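Local coordinates for protein phosphoribosylformylglycinamidine synthase 2 (PDB 3VIU) that belongs to the PurM-like AIR synthase-related family and, in this structure, holds adenosine-5'-diphosphate and a magnesium ion, at residues 185-197 with 269-281. Sequence-based numbering, arbitrary orientation.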
loop_
_atom_site.group_PDB
_atom_site.type_symbol
_atom_site.label_atom_id
_atom_site.label_comp_id
_atom_site.label_asym_id
_atom_site.label_seq_id
_atom_site.Cartn_x
_atom_site.Cartn_y
_atom_site.Cartn_z
ATOM N N HIS A 185 -13.263 -20.411 -4.119
ATOM C CA HIS A 185 -12.399 -20.771 -2.995
ATOM C C HIS A 185 -12.229 -19.676 -1.958
ATOM O O HIS A 185 -11.387 -19.799 -1.068
ATOM C CB HIS A 185 -11.010 -21.151 -3.505
ATOM C CG HIS A 185 -11.003 -22.325 -4.428
ATOM N ND1 HIS A 185 -9.986 -22.553 -5.330
ATOM C CD2 HIS A 185 -11.877 -23.348 -4.579
ATOM C CE1 HIS A 185 -10.234 -23.665 -5.997
ATOM N NE2 HIS A 185 -11.375 -24.167 -5.561
ATOM N N LEU A 186 -13.007 -18.607 -2.062
ATOM C CA LEU A 186 -12.875 -17.511 -1.113
ATOM C C LEU A 186 -13.110 -17.918 0.341
ATOM O O LEU A 186 -14.241 -18.192 0.745
ATOM C CB LEU A 186 -13.817 -16.369 -1.492
ATOM C CG LEU A 186 -13.815 -15.141 -0.576
ATOM C CD1 LEU A 186 -12.405 -14.798 -0.132
ATOM C CD2 LEU A 186 -14.442 -13.973 -1.321
ATOM N N LYS A 187 -12.029 -17.952 1.120
ATOM C CA LYS A 187 -12.110 -18.318 2.532
ATOM C C LYS A 187 -11.772 -17.142 3.452
ATOM O O LYS A 187 -11.087 -16.199 3.054
ATOM C CB LYS A 187 -11.178 -19.497 2.839
ATOM C CG LYS A 187 -9.691 -19.176 2.750
ATOM C CD LYS A 187 -8.844 -20.412 3.052
ATOM C CE LYS A 187 -7.356 -20.159 2.795
ATOM N NZ LYS A 187 -6.544 -21.404 2.916
ATOM N N ARG A 188 -12.256 -17.215 4.686
ATOM C CA ARG A 188 -12.028 -16.169 5.677
ATOM C C ARG A 188 -11.532 -16.752 7.004
ATOM O O ARG A 188 -10.903 -17.810 7.038
ATOM C CB ARG A 188 -13.322 -15.370 5.906
ATOM C CG ARG A 188 -14.530 -16.224 6.290
ATOM C CD ARG A 188 -15.050 -17.030 5.104
ATOM N NE ARG A 188 -15.755 -18.240 5.519
ATOM C CZ ARG A 188 -16.922 -18.259 6.159
ATOM N NH1 ARG A 188 -17.534 -17.121 6.466
ATOM N NH2 ARG A 188 -17.478 -19.418 6.493
ATOM N N SER A 189 -11.817 -16.053 8.096
ATOM C CA SER A 189 -11.397 -16.492 9.419
ATOM C C SER A 189 -12.609 -16.961 10.222
ATOM O O SER A 189 -13.011 -16.315 11.191
ATOM C CB SER A 189 -10.696 -15.337 10.145
ATOM O OG SER A 189 -10.135 -15.755 11.377
ATOM N N ARG A 190 -13.190 -18.084 9.808
ATOM C CA ARG A 190 -14.350 -18.637 10.491
ATOM C C ARG A 190 -14.110 -20.058 10.984
ATOM O O ARG A 190 -13.289 -20.792 10.434
ATOM C CB ARG A 190 -15.563 -18.620 9.567
ATOM C CG ARG A 190 -16.063 -17.229 9.228
ATOM C CD ARG A 190 -16.679 -16.536 10.435
ATOM N NE ARG A 190 -17.168 -15.200 10.096
ATOM C CZ ARG A 190 -16.394 -14.196 9.685
ATOM N NH1 ARG A 190 -15.083 -14.365 9.559
ATOM N NH2 ARG A 190 -16.934 -13.017 9.400
ATOM N N ALA A 191 -14.837 -20.436 12.028
ATOM C CA ALA A 191 -14.721 -21.764 12.610
ATOM C C ALA A 191 -16.065 -22.175 13.197
ATOM O O ALA A 191 -16.755 -21.361 13.809
ATOM C CB ALA A 191 -13.652 -21.762 13.699
ATOM N N SER A 192 -16.444 -23.434 13.005
ATOM C CA SER A 192 -17.712 -23.928 13.536
ATOM C C SER A 192 -17.486 -24.563 14.898
ATOM O O SER A 192 -16.352 -24.824 15.298
ATOM C CB SER A 192 -18.346 -24.944 12.577
ATOM O OG SER A 192 -17.471 -26.030 12.322
ATOM N N LEU A 193 -18.566 -24.810 15.619
ATOM C CA LEU A 193 -18.437 -25.393 16.940
ATOM C C LEU A 193 -17.976 -26.843 16.906
ATOM O O LEU A 193 -18.391 -27.611 16.045
ATOM C CB LEU A 193 -19.760 -25.283 17.692
ATOM C CG LEU A 193 -19.717 -25.751 19.145
ATOM C CD1 LEU A 193 -18.490 -25.172 19.861
ATOM C CD2 LEU A 193 -21.006 -25.329 19.822
ATOM N N GLY A 194 -17.102 -27.204 17.839
ATOM C CA GLY A 194 -16.613 -28.572 17.918
ATOM C C GLY A 194 -15.492 -28.941 16.968
ATOM O O GLY A 194 -15.282 -30.113 16.675
ATOM N N ARG A 195 -14.753 -27.944 16.501
ATOM C CA ARG A 195 -13.664 -28.185 15.566
ATOM C C ARG A 195 -12.294 -28.030 16.207
ATOM O O ARG A 195 -12.112 -27.248 17.137
ATOM C CB ARG A 195 -13.759 -27.202 14.397
ATOM C CG ARG A 195 -15.135 -27.103 13.777
ATOM C CD ARG A 195 -15.570 -28.459 13.266
ATOM N NE ARG A 195 -14.558 -29.003 12.377
ATOM C CZ ARG A 195 -14.157 -30.265 12.395
ATOM N NH1 ARG A 195 -14.690 -31.113 13.257
ATOM N NH2 ARG A 195 -13.211 -30.669 11.563
ATOM N N PRO A 196 -11.313 -28.802 15.738
ATOM C CA PRO A 196 -9.976 -28.665 16.312
ATOM C C PRO A 196 -9.296 -27.541 15.519
ATOM O O PRO A 196 -9.705 -27.241 14.395
ATOM C CB PRO A 196 -9.353 -30.025 16.042
ATOM C CG PRO A 196 -9.957 -30.397 14.726
ATOM C CD PRO A 196 -11.414 -30.030 14.932
ATOM N N ILE A 197 -8.280 -26.913 16.096
ATOM C CA ILE A 197 -7.567 -25.834 15.411
ATOM C C ILE A 197 -6.111 -26.258 15.214
ATOM O O ILE A 197 -5.395 -26.518 16.188
ATOM C CB ILE A 197 -7.572 -24.532 16.239
ATOM C CG1 ILE A 197 -8.972 -24.255 16.791
ATOM C CG2 ILE A 197 -7.078 -23.385 15.384
ATOM C CD1 ILE A 197 -10.032 -24.156 15.744
ATOM N N LEU A 269 -6.248 -16.628 17.527
ATOM C CA LEU A 269 -7.390 -17.390 18.040
ATOM C C LEU A 269 -8.564 -16.562 18.559
ATOM O O LEU A 269 -9.711 -16.824 18.208
ATOM C CB LEU A 269 -6.916 -18.358 19.126
ATOM C CG LEU A 269 -5.727 -19.222 18.682
ATOM C CD1 LEU A 269 -5.322 -20.155 19.806
ATOM C CD2 LEU A 269 -6.088 -20.008 17.433
ATOM N N SER A 270 -8.283 -15.567 19.393
ATOM C CA SER A 270 -9.347 -14.735 19.938
ATOM C C SER A 270 -10.093 -14.044 18.801
ATOM O O SER A 270 -11.319 -13.918 18.829
ATOM C CB SER A 270 -8.776 -13.690 20.899
ATOM O OG SER A 270 -8.002 -12.732 20.201
ATOM N N GLU A 271 -9.345 -13.597 17.800
ATOM C CA GLU A 271 -9.940 -12.937 16.648
ATOM C C GLU A 271 -10.814 -13.970 15.944
ATOM O O GLU A 271 -12.000 -13.742 15.702
ATOM C CB GLU A 271 -8.841 -12.461 15.703
ATOM C CG GLU A 271 -9.143 -11.179 14.953
ATOM C CD GLU A 271 -7.912 -10.648 14.223
ATOM O OE1 GLU A 271 -7.683 -11.036 13.052
ATOM O OE2 GLU A 271 -7.163 -9.856 14.838
ATOM N N LEU A 272 -10.212 -15.113 15.627
ATOM C CA LEU A 272 -10.915 -16.199 14.956
ATOM C C LEU A 272 -12.156 -16.610 15.739
ATOM O O LEU A 272 -13.222 -16.832 15.158
ATOM C CB LEU A 272 -9.984 -17.404 14.787
ATOM C CG LEU A 272 -10.591 -18.715 14.287
ATOM C CD1 LEU A 272 -11.411 -18.479 13.025
ATOM C CD2 LEU A 272 -9.472 -19.714 14.025
ATOM N N ALA A 273 -12.012 -16.699 17.058
ATOM C CA ALA A 273 -13.111 -17.085 17.928
ATOM C C ALA A 273 -14.206 -16.025 17.942
ATOM O O ALA A 273 -15.394 -16.333 17.815
ATOM C CB ALA A 273 -12.596 -17.313 19.335
ATOM N N HIS A 274 -13.797 -14.773 18.090
ATOM C CA HIS A 274 -14.735 -13.663 18.138
ATOM C C HIS A 274 -15.597 -13.528 16.873
ATOM O O HIS A 274 -16.813 -13.341 16.962
ATOM C CB HIS A 274 -13.970 -12.369 18.393
ATOM C CG HIS A 274 -14.852 -11.185 18.626
ATOM N ND1 HIS A 274 -15.716 -11.104 19.697
ATOM C CD2 HIS A 274 -15.021 -10.046 17.915
ATOM C CE1 HIS A 274 -16.381 -9.965 19.635
ATOM N NE2 HIS A 274 -15.979 -9.304 18.564
ATOM N N LYS A 275 -14.969 -13.626 15.703
ATOM C CA LYS A 275 -15.682 -13.520 14.431
ATOM C C LYS A 275 -16.603 -14.711 14.214
ATOM O O LYS A 275 -17.546 -14.637 13.429
ATOM C CB LYS A 275 -14.697 -13.446 13.254
ATOM C CG LYS A 275 -13.691 -12.303 13.334
ATOM C CD LYS A 275 -12.873 -12.175 12.055
ATOM C CE LYS A 275 -11.677 -11.246 12.255
ATOM N NZ LYS A 275 -12.058 -9.994 12.961
ATOM N N SER A 276 -16.320 -15.808 14.906
ATOM C CA SER A 276 -17.116 -17.024 14.769
ATOM C C SER A 276 -18.247 -17.096 15.789
ATOM O O SER A 276 -19.044 -18.033 15.780
ATOM C CB SER A 276 -16.217 -18.256 14.910
ATOM O OG SER A 276 -15.197 -18.263 13.928
ATOM N N GLY A 277 -18.300 -16.113 16.680
ATOM C CA GLY A 277 -19.346 -16.080 17.684
ATOM C C GLY A 277 -19.241 -17.145 18.754
ATOM O O GLY A 277 -20.225 -17.465 19.414
ATOM N N LEU A 278 -18.055 -17.710 18.923
ATOM C CA LEU A 278 -17.841 -18.734 19.941
ATOM C C LEU A 278 -16.466 -18.528 20.561
ATOM O O LEU A 278 -15.817 -17.510 20.312
ATOM C CB LEU A 278 -17.967 -20.142 19.332
ATOM C CG LEU A 278 -17.282 -20.380 17.987
ATOM C CD1 LEU A 278 -15.775 -20.237 18.174
ATOM C CD2 LEU A 278 -17.651 -21.763 17.433
ATOM N N GLY A 279 -16.024 -19.487 21.367
ATOM C CA GLY A 279 -14.731 -19.356 22.003
ATOM C C GLY A 279 -13.738 -20.419 21.588
ATOM O O GLY A 279 -14.067 -21.352 20.856
ATOM N N VAL A 280 -12.508 -20.279 22.062
ATOM C CA VAL A 280 -11.467 -21.236 21.737
ATOM C C VAL A 280 -10.644 -21.637 22.960
ATOM O O VAL A 280 -10.264 -20.797 23.774
ATOM C CB VAL A 280 -10.531 -20.668 20.646
ATOM C CG1 VAL A 280 -10.136 -19.261 21.009
ATOM C CG2 VAL A 280 -9.281 -21.545 20.504
ATOM N N GLU A 281 -10.393 -22.934 23.088
ATOM C CA GLU A 281 -9.600 -23.463 24.186
ATOM C C GLU A 281 -8.225 -23.771 23.599
ATOM O O GLU A 281 -8.107 -24.580 22.672
ATOM C CB GLU A 281 -10.235 -24.750 24.730
ATOM C CG GLU A 281 -9.522 -25.364 25.941
ATOM C CD GLU A 281 -10.202 -26.642 26.449
ATOM O OE1 GLU A 281 -9.860 -27.755 25.978
ATOM O OE2 GLU A 281 -11.091 -26.522 27.314
#
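Ser276 OG meets Ala191 N, tying segment 269-281 to the extended loop of 185-197 that runs past it. The hydroxyl oxygen accepts a bent hydrogen bond from Ala191 N at 2.9 Å (130° at the hydrogen). It also donates one to Leu272 O (2.7 Å from OG), so the hydroxyl links the 185-197 loop to a carbonyl of the last helical turn. With OG anti to its own carbonyl carbon (chi1 -59°), the hydroxyl turns back beside the backbone N, toward Leu272 O. Leu272 CD1 abuts the Ser189 backbone, 3.3 Å from Ser189 O, and also meets the Ala191 methyl at 4.0 Å. The Arg190 side chain, bent at chi2, crosses that of Lys275 at about a right angle. Lys275 O and CB both lie over a face of the Arg190 guanidinium, CB offset toward its rim; NE comes close to Lys275 O without bonding. Glu67, an ADP-pocket residue, takes the Arg190 charge in a salt bridge and accepts a hydrogen bond from Ser189 N. Beyond the Schellman turn at Gly277, Leu278 CD2 packs against the backbone of Leu193, 3.7 Å from its N, the second residue of the type II turn from Ser192 to Arg195. The Ile197 and Leu269 side chains slide past each other in opposite directions, Ile197 CG2 4.1 Å from Leu269 CD2. The helix thus packs on the mixed sheet containing strands 196-201 and 279-283, with Val311 of strand 307-312 touching Ala191, Ile197 and Leu272.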